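Ornithine carbamoyltransferase (Giardia intestinalis, PDB 3GRF) probably transfers the carbamoyl group of carbamoyl phosphate to ornithine, giving citrulline. Local coordinates at residues A268-T273 / S277-C282. Numbering follows the deposited sequence.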
ATOM      1  N   ALA A 268       1.126 -27.411 -34.956  1.00 33.06           N
ATOM      2  CA  ALA A 268       1.616 -28.775 -35.222  1.00 41.23           C
ATOM      3  C   ALA A 268       2.062 -29.444 -33.933  1.00 36.77           C
ATOM      4  O   ALA A 268       1.968 -30.665 -33.787  1.00 48.04           O
ATOM      5  CB  ALA A 268       2.793 -28.755 -36.196  1.00 30.85           C
ATOM      6  N   VAL A 269       2.569 -28.646 -33.009  1.00 31.93           N
ATOM      7  CA  VAL A 269       2.926 -29.163 -31.691  1.00 33.33           C
ATOM      8  C   VAL A 269       1.640 -29.600 -30.974  1.00 30.44           C
ATOM      9  O   VAL A 269       1.560 -30.729 -30.506  1.00 34.24           O
ATOM     10  CB  VAL A 269       3.800 -28.146 -30.848  1.00 32.18           C
ATOM     11  CG1 VAL A 269       3.845 -28.533 -29.386  1.00 32.03           C
ATOM     12  CG2 VAL A 269       5.241 -28.097 -31.363  1.00 25.12           C
ATOM     13  N   MET A 270       0.637 -28.719 -30.894  1.00 33.74           N
ATOM     14  CA  MET A 270      -0.621 -29.038 -30.200  1.00 32.31           C
ATOM     15  C   MET A 270      -1.422 -30.182 -30.861  1.00 39.02           C
ATOM     16  O   MET A 270      -2.103 -30.959 -30.163  1.00 36.15           O
ATOM     17  CB  MET A 270      -1.500 -27.790 -30.011  1.00 29.07           C
ATOM     18  CG  MET A 270      -0.866 -26.710 -29.128  1.00 31.85           C
ATOM     19  SD  MET A 270      -0.525 -27.259 -27.415  1.00 32.81           S
ATOM     20  CE  MET A 270      -2.244 -27.194 -26.732  1.00 35.61           C
ATOM     21  N   ALA A 271      -1.310 -30.285 -32.191  1.00 32.82           N
ATOM     22  CA  ALA A 271      -1.906 -31.388 -32.964  1.00 44.39           C
ATOM     23  C   ALA A 271      -1.394 -32.782 -32.617  1.00 37.82           C
ATOM     24  O   ALA A 271      -2.006 -33.765 -32.994  1.00 38.76           O
ATOM     25  CB  ALA A 271      -1.797 -31.129 -34.490  1.00 41.25           C
ATOM     26  N   VAL A 272      -0.270 -32.876 -31.880  1.00 35.89           N
ATOM     27  CA  VAL A 272       0.200 -34.214 -31.528  1.00 38.30           C
ATOM     28  C   VAL A 272      -0.194 -34.635 -30.122  1.00 34.45           C
ATOM     29  O   VAL A 272       0.041 -35.760 -29.701  1.00 37.88           O
ATOM     30  CB  VAL A 272       1.721 -34.381 -31.723  1.00 41.18           C
ATOM     31  CG1 VAL A 272       2.103 -34.128 -33.178  1.00 43.32           C
ATOM     32  CG2 VAL A 272       2.503 -33.452 -30.811  1.00 32.71           C
ATOM     33  N   THR A 273      -0.823 -33.712 -29.375  1.00 32.21           N
ATOM     34  CA  THR A 273      -1.194 -33.995 -27.987  1.00 40.93           C
ATOM     35  C   THR A 273      -2.527 -34.749 -27.886  1.00 39.64           C
ATOM     36  O   THR A 273      -3.168 -35.045 -28.900  1.00 40.54           O
ATOM     37  CB  THR A 273      -1.196 -32.729 -27.159  1.00 30.96           C
ATOM     38  OG1 THR A 273      -2.310 -31.910 -27.528  1.00 28.98           O
ATOM     39  CG2 THR A 273       0.100 -31.972 -27.364  1.00 24.21           C
ATOM     40  N   SER A 277      -6.159 -32.386 -24.268  1.00 30.31           N
ATOM     41  CA  SER A 277      -5.046 -31.554 -23.804  1.00 24.57           C
ATOM     42  C   SER A 277      -5.449 -30.131 -23.500  1.00 31.75           C
ATOM     43  O   SER A 277      -6.482 -29.620 -23.976  1.00 34.66           O
ATOM     44  CB  SER A 277      -3.861 -31.582 -24.783  1.00 26.19           C
ATOM     45  OG  SER A 277      -4.241 -31.095 -26.054  1.00 33.11           O
ATOM     46  N   ILE A 278      -4.655 -29.489 -22.654  1.00 25.24           N
ATOM     47  CA  ILE A 278      -4.841 -28.080 -22.419  1.00 24.78           C
ATOM     48  C   ILE A 278      -3.475 -27.436 -22.607  1.00 27.71           C
ATOM     49  O   ILE A 278      -2.471 -28.121 -22.544  1.00 27.68           O
ATOM     50  CB  ILE A 278      -5.482 -27.763 -21.035  1.00 27.78           C
ATOM     51  CG1 ILE A 278      -4.546 -28.111 -19.883  1.00 31.32           C
ATOM     52  CG2 ILE A 278      -6.874 -28.461 -20.862  1.00 22.67           C
ATOM     53  CD1 ILE A 278      -5.124 -27.748 -18.495  1.00 31.09           C
ATOM     54  N   PHE A 279      -3.460 -26.136 -22.841  1.00 28.90           N
ATOM     55  CA  PHE A 279      -2.225 -25.361 -23.011  1.00 21.90           C
ATOM     56  C   PHE A 279      -2.128 -24.317 -21.837  1.00 30.34           C
ATOM     57  O   PHE A 279      -3.123 -23.656 -21.493  1.00 24.23           O
ATOM     58  CB  PHE A 279      -2.219 -24.656 -24.380  1.00 25.53           C
ATOM     59  CG  PHE A 279      -1.173 -23.640 -24.481  1.00 25.90           C
ATOM     60  CD1 PHE A 279       0.147 -24.037 -24.775  1.00 19.01           C
ATOM     61  CD2 PHE A 279      -1.452 -22.308 -24.194  1.00 29.64           C
ATOM     62  CE1 PHE A 279       1.184 -23.078 -24.790  1.00 33.63           C
ATOM     63  CE2 PHE A 279      -0.421 -21.325 -24.217  1.00 33.48           C
ATOM     64  CZ  PHE A 279       0.884 -21.716 -24.500  1.00 27.97           C
ATOM     65  N   MET A 280      -0.941 -24.216 -21.215  1.00 22.63           N
ATOM     66  CA  MET A 280      -0.668 -23.348 -20.080  1.00 24.38           C
ATOM     67  C   MET A 280       0.580 -22.498 -20.344  1.00 29.60           C
ATOM     68  O   MET A 280       1.463 -22.946 -21.069  1.00 31.01           O
ATOM     69  CB  MET A 280      -0.406 -24.224 -18.864  1.00 23.57           C
ATOM     70  CG  MET A 280      -1.619 -25.022 -18.489  1.00 27.59           C
ATOM     71  SD  MET A 280      -1.464 -25.967 -16.949  1.00 29.81           S
ATOM     72  CE  MET A 280      -1.727 -24.732 -15.672  1.00 24.47           C
ATOM     73  N   ASN A 281       0.645 -21.304 -19.750  1.00 26.63           N
ATOM     74  CA  ASN A 281       1.836 -20.400 -19.786  1.00 27.02           C
ATOM     75  C   ASN A 281       1.631 -19.475 -18.577  1.00 34.59           C
ATOM     76  O   ASN A 281       0.571 -18.793 -18.447  1.00 26.66           O
ATOM     77  CB  ASN A 281       1.856 -19.611 -21.142  1.00 24.36           C
ATOM     78  CG  ASN A 281       3.029 -18.600 -21.290  1.00 39.52           C
ATOM     79  OD1 ASN A 281       3.435 -18.292 -22.402  1.00 38.96           O
ATOM     80  ND2 ASN A 281       3.552 -18.090 -20.192  1.00 28.44           N
ATOM     81  N   CYS A 282       2.601 -19.452 -17.663  1.00 29.11           N
ATOM     82  CA  CYS A 282       2.441 -18.697 -16.423  1.00 32.39           C
ATOM     83  C   CYS A 282       2.367 -17.183 -16.652  1.00 33.23           C
ATOM     84  O   CYS A 282       1.954 -16.445 -15.753  1.00 30.54           O
ATOM     85  CB  CYS A 282       3.552 -19.072 -15.444  1.00 29.17           C
ATOM     86  SG  CYS A 282       5.242 -18.905 -16.098  1.00 33.50           S
TER
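Met270 reaches from the short helix 267-270 to Phe279 on strand 278-281, in the parallel-sheet, Rossmann-like ornithine-binding domain. Within this chain the strand is an outermost one of its sheet, beside strand 237-240. The buried, tightly packed part is Met270 against Phe279. Met270 CE lies 3.5 Å from Phe279 CB, and the two side chains cross at about a right angle. The methionine chain is bent at both chi2 (-61°) and chi3 (-76°), which carries its methyl group to the base of the phenylalanine. Met270 SD sits 5.4 Å from the centroid of the Phe279 ring in an oblique Met-aromatic contact. Lys300 and Val265 also pack on Met270. The looser side is at Ile278, which is partly exposed, points away from the helix end and gives up only a little surface. A close polar link joins Thr273, also partly exposed, and Ser277. A type I turn runs from Met270 to Thr273, and Met270 O accepts from both Thr273 N and Thr273 OG1. Ser277 OG also hydrogen-bonds with Lys300 NZ and Ser274 O. The hydroxyls Ser277 OG and Thr273 OG1 are 2.6 Å apart, and Thr273 OG1 donates in the carbonyl plane to a lone pair of Met270 O at 2.8 Å.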